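Local atomic coordinates of PP1b (Porcine reproductive and respiratory syndrome virus, PDB entry 6JDR), a protein that probably unwinds RNA and DNA duplexes with 5' to 3' polarity, using ATP hydrolysis, as the zinc-binding helicase part of an arterivirus replicase polyprotein. Residues D285-Q288 with P289-D293; T318-H321 with R322-E325. The protein carries 1 engineered substitution. All coordinates share one frame; numbering follows the deposited sequence.

Contact 1: D285-Q288 with P289-D293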
loop_
_atom_site.group_PDB
_atom_site.type_symbol
_atom_site.label_atom_id
_atom_site.label_comp_id
_atom_site.label_asym_id
_atom_site.label_seq_id
_atom_site.Cartn_x
_atom_site.Cartn_y
_atom_site.Cartn_z
ATOM N N ASP A 285 -16.944 -4.825 -6.191
ATOM C CA ASP A 285 -16.809 -5.372 -4.839
ATOM C C ASP A 285 -17.567 -6.691 -4.652
ATOM O O ASP A 285 -17.045 -7.633 -4.048
ATOM C CB ASP A 285 -17.297 -4.355 -3.797
ATOM C CG ASP A 285 -16.401 -3.122 -3.705
ATOM O OD1 ASP A 285 -15.330 -3.095 -4.357
ATOM O OD2 ASP A 285 -16.772 -2.176 -2.973
ATOM N N ALA A 286 -18.795 -6.752 -5.165
ATOM C CA ALA A 286 -19.635 -7.941 -5.016
ATOM C C ALA A 286 -19.069 -9.121 -5.794
ATOM O O ALA A 286 -19.097 -10.251 -5.314
ATOM C CB ALA A 286 -21.059 -7.647 -5.463
ATOM N N ILE A 287 -18.544 -8.853 -6.986
ATOM C CA ILE A 287 -18.031 -9.912 -7.857
ATOM C C ILE A 287 -16.581 -10.305 -7.563
ATOM O O ILE A 287 -16.094 -11.309 -8.095
ATOM C CB ILE A 287 -18.179 -9.551 -9.356
ATOM C CG1 ILE A 287 -17.247 -8.404 -9.766
ATOM C CG2 ILE A 287 -19.626 -9.196 -9.676
ATOM C CD1 ILE A 287 -17.200 -8.164 -11.262
ATOM N N GLN A 288 -15.903 -9.531 -6.713
ATOM C CA GLN A 288 -14.469 -9.725 -6.442
ATOM C C GLN A 288 -14.062 -11.174 -6.109
ATOM O O GLN A 288 -13.075 -11.666 -6.657
ATOM C CB GLN A 288 -13.988 -8.759 -5.345
ATOM C CG GLN A 288 -12.484 -8.780 -5.093
ATOM C CD GLN A 288 -11.669 -8.475 -6.340
ATOM O OE1 GLN A 288 -11.617 -7.332 -6.796
ATOM N NE2 GLN A 288 -11.026 -9.499 -6.898
ATOM N N PRO A 289 -14.818 -11.869 -5.232
ATOM C CA PRO A 289 -14.520 -13.273 -4.920
ATOM C C PRO A 289 -14.214 -14.193 -6.112
ATOM O O PRO A 289 -13.501 -15.181 -5.942
ATOM C CB PRO A 289 -15.789 -13.737 -4.214
ATOM C CG PRO A 289 -16.258 -12.522 -3.497
ATOM C CD PRO A 289 -15.912 -11.355 -4.381
ATOM N N ASP A 290 -14.742 -13.874 -7.293
ATOM C CA ASP A 290 -14.499 -14.673 -8.502
ATOM C C ASP A 290 -13.222 -14.337 -9.276
ATOM O O ASP A 290 -12.950 -14.973 -10.295
ATOM C CB ASP A 290 -15.686 -14.550 -9.469
ATOM C CG ASP A 290 -16.825 -15.469 -9.110
ATOM O OD1 ASP A 290 -16.868 -16.593 -9.652
ATOM O OD2 ASP A 290 -17.663 -15.074 -8.277
ATOM N N TYR A 291 -12.448 -13.354 -8.821
ATOM C CA TYR A 291 -11.280 -12.899 -9.585
ATOM C C TYR A 291 -10.029 -12.746 -8.728
ATOM O O TYR A 291 -10.111 -12.374 -7.559
ATOM C CB TYR A 291 -11.601 -11.574 -10.284
ATOM C CG TYR A 291 -12.776 -11.680 -11.225
ATOM C CD1 TYR A 291 -12.602 -12.122 -12.533
ATOM C CD2 TYR A 291 -14.068 -11.370 -10.800
ATOM C CE1 TYR A 291 -13.677 -12.235 -13.400
ATOM C CE2 TYR A 291 -15.148 -11.480 -11.659
ATOM C CZ TYR A 291 -14.945 -11.915 -12.959
ATOM O OH TYR A 291 -16.003 -12.031 -13.825
ATOM N N ARG A 292 -8.873 -13.040 -9.322
ATOM C CA ARG A 292 -7.586 -12.834 -8.660
ATOM C C ARG A 292 -7.265 -11.348 -8.537
ATOM O O ARG A 292 -6.950 -10.868 -7.451
ATOM C CB ARG A 292 -6.449 -13.517 -9.421
ATOM C CG ARG A 292 -6.403 -15.036 -9.305
ATOM C CD ARG A 292 -6.605 -15.726 -10.650
ATOM N NE ARG A 292 -5.660 -16.824 -10.867
ATOM C CZ ARG A 292 -5.561 -17.524 -11.997
ATOM N NH1 ARG A 292 -6.358 -17.262 -13.032
ATOM N NH2 ARG A 292 -4.663 -18.499 -12.091
ATOM N N ASP A 293 -7.346 -10.631 -9.658
ATOM C CA ASP A 293 -7.036 -9.197 -9.692
ATOM C C ASP A 293 -8.021 -8.390 -8.861
ATOM O O ASP A 293 -9.202 -8.721 -8.803
ATOM C CB ASP A 293 -7.072 -8.663 -11.127
ATOM C CG ASP A 293 -6.031 -9.295 -12.019
ATOM O OD1 ASP A 293 -5.507 -10.370 -11.661
ATOM O OD2 ASP A 293 -5.747 -8.717 -13.086
#
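The side-chain amide of Gln288 reaches forward along the chain to the backbone of Asp293. CG lies anti to the backbone N (chi1 -174°), and the bend at chi2 turns the amide toward the carbonyls of Tyr291 and Asp293. NE2 of Gln288 donates to O of Asp293 over 2.7 Å; the acceptor lies close to the amide plane, and the N-H comes in from above the plane of the Asp293 carbonyl, about 35° out of it. A weak second bond joins Gln288 NE2 to Tyr291 O at 3.1 Å. OE1 of the same amide takes the N-H of Leu295, so both ends of the group are held and its flip is fixed. In the viral superfamily 1 helicase core this is the passage from helix 281-287 through a short 3-10 turn to strand 294-297, an outermost strand of the seven-stranded parallel sheet. The turn is closed by Asp290 N bonding to Ile287 O (3.0 Å) and Tyr291 N to Gln288 O (2.8 Å). The tightly packed part belongs to Ile287, which is buried: its CD1 rests 3.9 Å from CE2 of the exposed Tyr291, the two side chains crossing obliquely, while Leu358 of helix 354-361 touches both. On the loose side Pro289 and Arg292 are exposed; Asp290, partly open to solvent, turns its carboxylate to Arg354 in a salt bridge.

Contact 2: T318-H321 with R322-E325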
loop_
_atom_site.group_PDB
_atom_site.type_symbol
_atom_site.label_atom_id
_atom_site.label_comp_id
_atom_site.label_asym_id
_atom_site.label_seq_id
_atom_site.Cartn_x
_atom_site.Cartn_y
_atom_site.Cartn_z
ATOM N N THR A 318 -33.972 -13.513 -16.073
ATOM C CA THR A 318 -34.511 -14.504 -15.145
ATOM C C THR A 318 -33.859 -15.867 -15.386
ATOM O O THR A 318 -33.560 -16.211 -16.522
ATOM C CB THR A 318 -36.050 -14.598 -15.262
ATOM O OG1 THR A 318 -36.565 -15.493 -14.264
ATOM C CG2 THR A 318 -36.474 -15.074 -16.650
ATOM N N PRO A 319 -33.612 -16.640 -14.316
ATOM C CA PRO A 319 -32.973 -17.937 -14.515
ATOM C C PRO A 319 -33.680 -18.835 -15.540
ATOM O O PRO A 319 -33.052 -19.279 -16.505
ATOM C CB PRO A 319 -33.031 -18.574 -13.124
ATOM C CG PRO A 319 -33.049 -17.428 -12.182
ATOM C CD PRO A 319 -33.718 -16.285 -12.888
ATOM N N TYR A 320 -34.974 -19.071 -15.331
ATOM C CA TYR A 320 -35.715 -20.087 -16.079
ATOM C C TYR A 320 -36.564 -19.508 -17.211
ATOM O O TYR A 320 -37.152 -18.435 -17.068
ATOM C CB TYR A 320 -36.632 -20.862 -15.131
ATOM C CG TYR A 320 -35.939 -21.560 -13.974
ATOM C CD1 TYR A 320 -34.700 -22.180 -14.133
ATOM C CD2 TYR A 320 -36.549 -21.630 -12.726
ATOM C CE1 TYR A 320 -34.083 -22.827 -13.075
ATOM C CE2 TYR A 320 -35.944 -22.279 -11.666
ATOM C CZ TYR A 320 -34.711 -22.876 -11.843
ATOM O OH TYR A 320 -34.115 -23.520 -10.783
ATOM N N HIS A 321 -36.638 -20.240 -18.324
ATOM C CA HIS A 321 -37.521 -19.882 -19.444
ATOM C C HIS A 321 -38.987 -19.779 -19.018
ATOM O O HIS A 321 -39.715 -18.915 -19.506
ATOM C CB HIS A 321 -37.413 -20.903 -20.583
ATOM C CG HIS A 321 -36.161 -20.786 -21.398
ATOM N ND1 HIS A 321 -35.156 -21.730 -21.357
ATOM C CD2 HIS A 321 -35.760 -19.848 -22.289
ATOM C CE1 HIS A 321 -34.188 -21.374 -22.182
ATOM N NE2 HIS A 321 -34.529 -20.236 -22.760
ATOM N N ARG A 322 -39.408 -20.656 -18.106
ATOM C CA ARG A 322 -40.783 -20.665 -17.589
ATOM C C ARG A 322 -41.257 -19.307 -17.063
ATOM O O ARG A 322 -42.444 -18.995 -17.127
ATOM C CB ARG A 322 -40.920 -21.695 -16.464
ATOM C CG ARG A 322 -42.356 -21.938 -16.008
ATOM C CD ARG A 322 -42.508 -21.799 -14.499
ATOM N NE ARG A 322 -42.348 -23.071 -13.799
ATOM C CZ ARG A 322 -42.084 -23.199 -12.498
ATOM N NH1 ARG A 322 -41.919 -22.132 -11.720
ATOM N NH2 ARG A 322 -41.968 -24.416 -11.973
ATOM N N ASP A 323 -40.339 -18.509 -16.529
ATOM C CA ASP A 323 -40.698 -17.239 -15.906
ATOM C C ASP A 323 -40.492 -16.033 -16.825
ATOM O O ASP A 323 -40.648 -14.892 -16.390
ATOM C CB ASP A 323 -39.913 -17.079 -14.605
ATOM C CG ASP A 323 -40.093 -18.268 -13.672
ATOM O OD1 ASP A 323 -41.227 -18.784 -13.581
ATOM O OD2 ASP A 323 -39.107 -18.694 -13.034
ATOM N N ARG A 324 -40.168 -16.285 -18.094
ATOM C CA ARG A 324 -40.014 -15.217 -19.080
ATOM C C ARG A 324 -41.362 -14.635 -19.483
ATOM O O ARG A 324 -42.298 -15.375 -19.773
ATOM C CB ARG A 324 -39.339 -15.735 -20.345
ATOM C CG ARG A 324 -37.889 -16.153 -20.190
ATOM C CD ARG A 324 -37.416 -16.829 -21.466
ATOM N NE ARG A 324 -37.676 -15.991 -22.639
ATOM C CZ ARG A 324 -37.926 -16.442 -23.868
ATOM N NH1 ARG A 324 -37.959 -17.743 -24.138
ATOM N NH2 ARG A 324 -38.153 -15.573 -24.844
ATOM N N GLU A 325 -41.439 -13.306 -19.516
ATOM C CA GLU A 325 -42.631 -12.586 -19.957
ATOM C C GLU A 325 -42.213 -11.463 -20.891
ATOM O O GLU A 325 -41.126 -10.910 -20.744
ATOM C CB GLU A 325 -43.371 -11.996 -18.755
ATOM C CG GLU A 325 -43.734 -13.014 -17.684
ATOM C CD GLU A 325 -44.379 -12.390 -16.462
ATOM O OE1 GLU A 325 -44.568 -11.155 -16.440
ATOM O OE2 GLU A 325 -44.702 -13.145 -15.520
HETATM O O HOH W 1 -36.431 -17.933 -13.429
#
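Thr318 sets OG1 anti to its own amide nitrogen (chi1 -175°), and Asp323, with CG beside its own backbone N (chi1 -54°), sends OD2 toward the same water. That water lies 2.6 Å from Thr318 OG1 and donates to Asp323 OD2. It also accepts from Tyr320 N at 2.7 Å, tying the start of the turn to its far side. Neither side-chain oxygen depends on the water alone, since Thr318 OG1 also bonds His345 O and Asp323 OD2 bonds Thr348 OG1. The carboxylate runs alongside the tyrosine, OD2 of Asp323 standing near the ring plane at the edge, 3.9 Å from CD2 of Tyr320, with the two planes 51° apart. All this belongs to the loop that leads from strand 315-318 of the five-stranded parallel sheet across to strand 329-330, its parallel neighbour, with a short 3-10 turn on the way. Two backbone bonds close that turn: Asp323 N to Tyr320 O (3.2 Å) and Arg324 N to His321 O (3.0 Å). On the exposed side His321 and Arg324 run side by side, pointing the same way, CD2 of the imidazole of His321 3.5 Å from CD of Arg324, and Arg324 turns its NE to the carbonyl of Ala328.

Contact 1 comes first along the chain and contact 2 follows some 25 residues later; both belong to the superfamily 1 helicase core. Their centres are 27 Å apart and their nearest atoms about 16 Å, so they do not touch. Each is a short 3-10 turn beside a parallel sheet, but the sheets differ: 285-293 leads into strand 294-297 at the edge of the seven-stranded sheet, whereas 318-325 joins strands 315-318 and 329-330 of the five-stranded one. Between them the chain enters the second sheet through strand 303-307. The two sheets are consistent with the paired RecA-like domains of such helicases, contact 1 near the end of the first and contact 2 in the second.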